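Local atomic coordinates of alpha-L-rhamnosidase (Klebsiella oxytoca, PDB entry 4XHC), a protein that hydrolyses terminal non-reducing alpha-L-rhamnose residues from rhamnosides, as a two-domain glycoside hydrolase of family GH78. Residues V224-D237 with Q253-V267. Residues are numbered along the deposited sequence; the frame is centred on the assembly and turned at random.
Sequences VLTLQNCMQEVFED and QALVNDVTFARHDLV. With RAM (alpha-L-rhamnopyranose), chain C.
L227 and Q253 face each other across two helix segments, 224-230 and 253-259, whose axes approach to 10.9 Å with 110° between their N-to-C directions. Beyond these helices, residues 231-237 pack against the turn 260-263 and the start of helix 264-267. With CG of L227 anti to the backbone N (chi1 176°), its two methyls divide the contact, CD2 lying 3.6 Å from V256 CG1 while CD1 turns to the Q253 amide oxygen. F261 reaches back towards the first helix; the CD2 methyl of L227 meets this ring at its edge, whereas V224 CG1 and the sulfur of M231 approach obliquely, the latter a Met-aromatic contact with SD 5.0 Å from the ring centroid. These helices belong to the catalytic domain, an (alpha/alpha)6 barrel in GH78 enzymes, and the loop that follows helix 224-230 leads to D237 of the rhamnose pocket, whose OD2 comes within 3.5 Å of rhamnose O3. Two residues before D237, the F235 ring has one face covered by L266 CD2 in a CH-pi contact, 3.9 Å from the centroid and 18° off the normal. Q253 OE1 borders the edge of the F235 ring, and Q253 NE2 donates to E236 O (3.1 Å) from above the carbonyl plane. The E236 carboxylate itself pairs with R170. N257 OD1 accepts from R263 N, fixing the turn against which M231 CE rests.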
loop_
_atom_site.group_PDB
_atom_site.type_symbol
_atom_site.label_atom_id
_atom_site.label_comp_id
_atom_site.label_asym_id
_atom_site.label_seq_id
_atom_site.Cartn_x
_atom_site.Cartn_y
_atom_site.Cartn_z
ATOM N N VAL A 224 -26.640 20.762 5.430
ATOM C CA VAL A 224 -27.229 19.458 5.715
ATOM C C VAL A 224 -26.323 18.323 5.247
ATOM O O VAL A 224 -26.155 17.342 5.971
ATOM C CB VAL A 224 -28.642 19.323 5.091
ATOM C CG1 VAL A 224 -29.156 17.890 5.183
ATOM C CG2 VAL A 224 -29.617 20.270 5.781
ATOM N N LEU A 225 -25.742 18.445 4.051
ATOM C CA LEU A 225 -24.823 17.413 3.536
ATOM C C LEU A 225 -23.597 17.297 4.430
ATOM O O LEU A 225 -23.101 16.193 4.664
ATOM C CB LEU A 225 -24.384 17.710 2.099
ATOM C CG LEU A 225 -23.379 16.731 1.463
ATOM C CD1 LEU A 225 -23.886 15.292 1.513
ATOM C CD2 LEU A 225 -23.040 17.145 0.030
ATOM N N THR A 226 -23.125 18.443 4.923
ATOM C CA THR A 226 -21.999 18.493 5.845
ATOM C C THR A 226 -22.280 17.666 7.085
ATOM O O THR A 226 -21.451 16.860 7.504
ATOM C CB THR A 226 -21.677 19.938 6.283
ATOM O OG1 THR A 226 -21.562 20.781 5.130
ATOM C CG2 THR A 226 -20.381 19.975 7.061
ATOM N N LEU A 227 -23.438 17.880 7.693
ATOM C CA LEU A 227 -23.786 17.140 8.901
ATOM C C LEU A 227 -23.921 15.654 8.586
ATOM O O LEU A 227 -23.435 14.812 9.337
ATOM C CB LEU A 227 -25.085 17.673 9.529
ATOM C CG LEU A 227 -25.579 16.897 10.759
ATOM C CD1 LEU A 227 -24.553 16.914 11.884
ATOM C CD2 LEU A 227 -26.907 17.459 11.234
ATOM N N GLN A 228 -24.585 15.346 7.478
ATOM C CA GLN A 228 -24.821 13.968 7.091
ATOM C C GLN A 228 -23.541 13.152 7.018
ATOM O O GLN A 228 -23.497 12.025 7.491
ATOM C CB GLN A 228 -25.521 13.912 5.746
ATOM C CG GLN A 228 -25.786 12.495 5.278
ATOM C CD GLN A 228 -26.702 12.459 4.084
ATOM O OE1 GLN A 228 -26.266 12.657 2.951
ATOM N NE2 GLN A 228 -27.984 12.210 4.328
ATOM N N ASN A 229 -22.504 13.715 6.421
ATOM C CA ASN A 229 -21.250 12.985 6.273
ATOM C C ASN A 229 -20.467 12.874 7.586
ATOM O O ASN A 229 -19.674 11.946 7.766
ATOM C CB ASN A 229 -20.392 13.579 5.146
ATOM C CG ASN A 229 -20.946 13.260 3.759
ATOM O OD1 ASN A 229 -21.870 12.462 3.613
ATOM N ND2 ASN A 229 -20.396 13.895 2.738
ATOM N N CYS A 230 -20.714 13.797 8.507
ATOM C CA CYS A 230 -20.091 13.753 9.822
ATOM C C CYS A 230 -20.800 12.776 10.778
ATOM O O CYS A 230 -20.191 12.286 11.729
ATOM C CB CYS A 230 -20.025 15.166 10.414
ATOM S SG CYS A 230 -18.691 16.178 9.724
ATOM N N MET A 231 -22.078 12.492 10.524
ATOM C CA MET A 231 -22.845 11.558 11.357
ATOM C C MET A 231 -22.565 10.103 10.991
ATOM O O MET A 231 -23.040 9.614 9.974
ATOM C CB MET A 231 -24.348 11.847 11.266
ATOM C CG MET A 231 -24.773 13.069 12.071
ATOM S SD MET A 231 -26.517 13.486 11.881
ATOM C CE MET A 231 -27.278 12.110 12.742
ATOM N N GLN A 232 -21.775 9.438 11.829
ATOM C CA GLN A 232 -21.335 8.066 11.600
ATOM C C GLN A 232 -21.664 7.262 12.861
ATOM O O GLN A 232 -22.798 7.338 13.334
ATOM C CB GLN A 232 -19.840 8.045 11.257
ATOM C CG GLN A 232 -19.478 8.839 10.000
ATOM C CD GLN A 232 -19.926 8.166 8.716
ATOM O OE1 GLN A 232 -19.978 6.931 8.627
ATOM N NE2 GLN A 232 -20.244 8.973 7.706
ATOM N N GLU A 233 -20.712 6.499 13.410
ATOM C CA GLU A 233 -20.964 5.766 14.661
ATOM C C GLU A 233 -20.878 6.695 15.871
ATOM O O GLU A 233 -21.336 6.352 16.969
ATOM C CB GLU A 233 -20.040 4.547 14.795
ATOM C CG GLU A 233 -20.580 3.338 14.031
ATOM C CD GLU A 233 -19.625 2.157 13.971
ATOM O OE1 GLU A 233 -18.462 2.356 13.562
ATOM O OE2 GLU A 233 -20.046 1.027 14.312
ATOM N N VAL A 234 -20.290 7.871 15.647
ATOM C CA VAL A 234 -20.396 9.023 16.551
ATOM C C VAL A 234 -20.555 10.274 15.689
ATOM O O VAL A 234 -20.483 10.193 14.464
ATOM C CB VAL A 234 -19.146 9.178 17.450
ATOM C CG1 VAL A 234 -18.947 7.940 18.310
ATOM C CG2 VAL A 234 -17.891 9.463 16.630
ATOM N N PHE A 235 -20.762 11.424 16.319
ATOM C CA PHE A 235 -20.689 12.705 15.611
ATOM C C PHE A 235 -19.220 13.051 15.361
ATOM O O PHE A 235 -18.568 13.642 16.220
ATOM C CB PHE A 235 -21.324 13.831 16.446
ATOM C CG PHE A 235 -22.823 13.800 16.499
ATOM C CD1 PHE A 235 -23.578 14.334 15.471
ATOM C CD2 PHE A 235 -23.479 13.281 17.597
ATOM C CE1 PHE A 235 -24.959 14.335 15.527
ATOM C CE2 PHE A 235 -24.865 13.268 17.659
ATOM C CZ PHE A 235 -25.606 13.800 16.623
ATOM N N GLU A 236 -18.685 12.685 14.202
ATOM C CA GLU A 236 -17.277 12.960 13.906
ATOM C C GLU A 236 -17.085 14.445 13.601
ATOM O O GLU A 236 -17.975 15.070 13.041
ATOM C CB GLU A 236 -16.802 12.127 12.724
ATOM C CG GLU A 236 -16.861 10.624 12.965
ATOM C CD GLU A 236 -16.232 9.808 11.837
ATOM O OE1 GLU A 236 -15.604 10.405 10.926
ATOM O OE2 GLU A 236 -16.357 8.562 11.866
ATOM N N ASP A 237 -15.949 15.019 13.994
ATOM C CA ASP A 237 -15.692 16.432 13.704
ATOM C C ASP A 237 -15.483 16.659 12.215
ATOM O O ASP A 237 -16.029 17.608 11.652
ATOM C CB ASP A 237 -14.525 17.001 14.543
ATOM C CG ASP A 237 -13.186 16.323 14.273
ATOM O OD1 ASP A 237 -13.149 15.126 13.936
ATOM O OD2 ASP A 237 -12.154 17.000 14.429
ATOM N N GLN A 253 -23.245 20.362 16.542
ATOM C CA GLN A 253 -23.866 19.324 15.739
ATOM C C GLN A 253 -25.216 18.906 16.296
ATOM O O GLN A 253 -26.152 18.673 15.539
ATOM C CB GLN A 253 -22.945 18.111 15.613
ATOM C CG GLN A 253 -21.688 18.409 14.816
ATOM C CD GLN A 253 -20.900 17.168 14.451
ATOM O OE1 GLN A 253 -21.455 16.194 13.961
ATOM N NE2 GLN A 253 -19.590 17.222 14.647
ATOM N N ALA A 254 -25.323 18.823 17.619
ATOM C CA ALA A 254 -26.589 18.444 18.254
ATOM C C ALA A 254 -27.711 19.433 17.946
ATOM O O ALA A 254 -28.858 19.037 17.789
ATOM C CB ALA A 254 -26.413 18.283 19.759
ATOM N N LEU A 255 -27.384 20.716 17.864
ATOM C CA LEU A 255 -28.388 21.724 17.531
ATOM C C LEU A 255 -28.948 21.495 16.130
ATOM O O LEU A 255 -30.147 21.593 15.919
ATOM C CB LEU A 255 -27.802 23.143 17.618
ATOM C CG LEU A 255 -27.536 23.751 18.997
ATOM C CD1 LEU A 255 -26.941 25.147 18.839
ATOM C CD2 LEU A 255 -28.801 23.796 19.847
ATOM N N VAL A 256 -28.068 21.203 15.175
ATOM C CA VAL A 256 -28.483 21.044 13.786
ATOM C C VAL A 256 -29.271 19.747 13.634
ATOM O O VAL A 256 -30.299 19.708 12.967
ATOM C CB VAL A 256 -27.273 21.054 12.828
ATOM C CG1 VAL A 256 -27.730 20.988 11.375
ATOM C CG2 VAL A 256 -26.417 22.295 13.062
ATOM N N ASN A 257 -28.785 18.692 14.276
ATOM C CA ASN A 257 -29.476 17.415 14.305
ATOM C C ASN A 257 -30.933 17.577 14.742
ATOM O O ASN A 257 -31.837 16.969 14.175
ATOM C CB ASN A 257 -28.746 16.468 15.257
ATOM C CG ASN A 257 -29.457 15.142 15.422
ATOM O OD1 ASN A 257 -29.565 14.363 14.483
ATOM N ND2 ASN A 257 -29.957 14.889 16.622
ATOM N N ASP A 258 -31.138 18.409 15.747
ATOM C CA ASP A 258 -32.452 18.687 16.297
ATOM C C ASP A 258 -33.538 19.031 15.276
ATOM O O ASP A 258 -34.676 18.619 15.421
ATOM C CB ASP A 258 -32.334 19.855 17.271
ATOM C CG ASP A 258 -33.003 19.583 18.573
ATOM O OD1 ASP A 258 -32.745 18.487 19.124
ATOM O OD2 ASP A 258 -33.766 20.460 19.037
ATOM N N VAL A 259 -33.170 19.797 14.258
ATOM C CA VAL A 259 -34.114 20.297 13.252
ATOM C C VAL A 259 -33.927 19.656 11.871
ATOM O O VAL A 259 -34.585 20.051 10.916
ATOM C CB VAL A 259 -34.004 21.837 13.092
ATOM C CG1 VAL A 259 -34.371 22.533 14.391
ATOM C CG2 VAL A 259 -32.605 22.254 12.635
ATOM N N THR A 260 -33.029 18.685 11.765
ATOM C CA THR A 260 -32.840 17.937 10.525
ATOM C C THR A 260 -33.203 16.470 10.763
ATOM O O THR A 260 -34.365 16.100 10.598
ATOM C CB THR A 260 -31.402 18.075 9.971
ATOM O OG1 THR A 260 -30.451 17.662 10.962
ATOM C CG2 THR A 260 -31.119 19.513 9.563
ATOM N N PHE A 261 -32.235 15.653 11.179
ATOM C CA PHE A 261 -32.420 14.201 11.232
ATOM C C PHE A 261 -33.001 13.687 12.541
ATOM O O PHE A 261 -33.432 12.541 12.610
ATOM C CB PHE A 261 -31.107 13.485 10.950
ATOM C CG PHE A 261 -30.521 13.806 9.609
ATOM C CD1 PHE A 261 -30.984 13.176 8.467
ATOM C CD2 PHE A 261 -29.507 14.742 9.491
ATOM C CE1 PHE A 261 -30.448 13.475 7.227
ATOM C CE2 PHE A 261 -28.968 15.046 8.258
ATOM C CZ PHE A 261 -29.436 14.409 7.124
ATOM N N ALA A 262 -33.019 14.529 13.567
ATOM C CA ALA A 262 -33.651 14.205 14.860
ATOM C C ALA A 262 -33.223 12.848 15.444
ATOM O O ALA A 262 -34.046 12.106 15.965
ATOM C CB ALA A 262 -35.175 14.287 14.754
ATOM N N ARG A 263 -31.934 12.542 15.355
ATOM C CA ARG A 263 -31.390 11.351 15.981
ATOM C C ARG A 263 -30.894 11.676 17.383
ATOM O O ARG A 263 -29.695 11.863 17.609
ATOM C CB ARG A 263 -30.279 10.765 15.118
ATOM C CG ARG A 263 -30.794 10.279 13.775
ATOM C CD ARG A 263 -30.078 9.024 13.304
ATOM N NE ARG A 263 -30.271 7.898 14.215
ATOM C CZ ARG A 263 -29.906 6.643 13.955
ATOM N NH1 ARG A 263 -29.330 6.310 12.803
ATOM N NH2 ARG A 263 -30.128 5.709 14.860
ATOM N N HIS A 264 -31.841 11.736 18.318
ATOM C CA HIS A 264 -31.557 12.054 19.724
ATOM C C HIS A 264 -30.806 10.931 20.417
ATOM O O HIS A 264 -30.002 11.183 21.304
ATOM C CB HIS A 264 -32.851 12.381 20.485
ATOM C CG HIS A 264 -33.562 13.589 19.959
ATOM N ND1 HIS A 264 -34.877 13.560 19.545
ATOM C CD2 HIS A 264 -33.124 14.855 19.745
ATOM C CE1 HIS A 264 -35.225 14.758 19.110
ATOM N NE2 HIS A 264 -34.181 15.562 19.221
ATOM N N ASP A 265 -31.066 9.696 20.004
ATOM C CA ASP A 265 -30.319 8.544 20.508
ATOM C C ASP A 265 -28.802 8.719 20.345
ATOM O O ASP A 265 -28.022 8.259 21.178
ATOM C CB ASP A 265 -30.795 7.237 19.833
ATOM C CG ASP A 265 -30.775 7.308 18.301
ATOM O OD1 ASP A 265 -31.420 8.210 17.731
ATOM O OD2 ASP A 265 -30.127 6.455 17.660
ATOM N N LEU A 266 -28.389 9.383 19.275
ATOM C CA LEU A 266 -26.971 9.566 19.006
ATOM C C LEU A 266 -26.353 10.662 19.876
ATOM O O LEU A 266 -25.188 10.579 20.250
ATOM C CB LEU A 266 -26.754 9.860 17.515
ATOM C CG LEU A 266 -25.299 9.857 17.041
ATOM C CD1 LEU A 266 -24.631 8.520 17.326
ATOM C CD2 LEU A 266 -25.219 10.205 15.562
ATOM N N VAL A 267 -27.133 11.691 20.192
ATOM C CA VAL A 267 -26.684 12.742 21.123
ATOM C C VAL A 267 -26.532 12.145 22.517
ATOM O O VAL A 267 -25.581 12.424 23.238
ATOM C CB VAL A 267 -27.672 13.933 21.184
ATOM C CG1 VAL A 267 -27.188 14.985 22.170
ATOM C CG2 VAL A 267 -27.843 14.548 19.800
HETATM C C1 RAM C . -9.142 20.488 16.108
HETATM C C2 RAM C . -10.413 20.313 15.300
HETATM C C3 RAM C . -11.600 20.075 16.213
HETATM C C4 RAM C . -11.509 21.009 17.408
HETATM C C5 RAM C . -10.311 20.605 18.251
HETATM C C6 RAM C . -9.663 21.766 18.963
HETATM O O1 RAM C . -8.133 19.810 15.470
HETATM O O2 RAM C . -10.611 21.527 14.594
HETATM O O3 RAM C . -12.828 20.298 15.518
HETATM O O4 RAM C . -12.679 20.917 18.198
HETATM O O5 RAM C . -9.306 19.978 17.426
#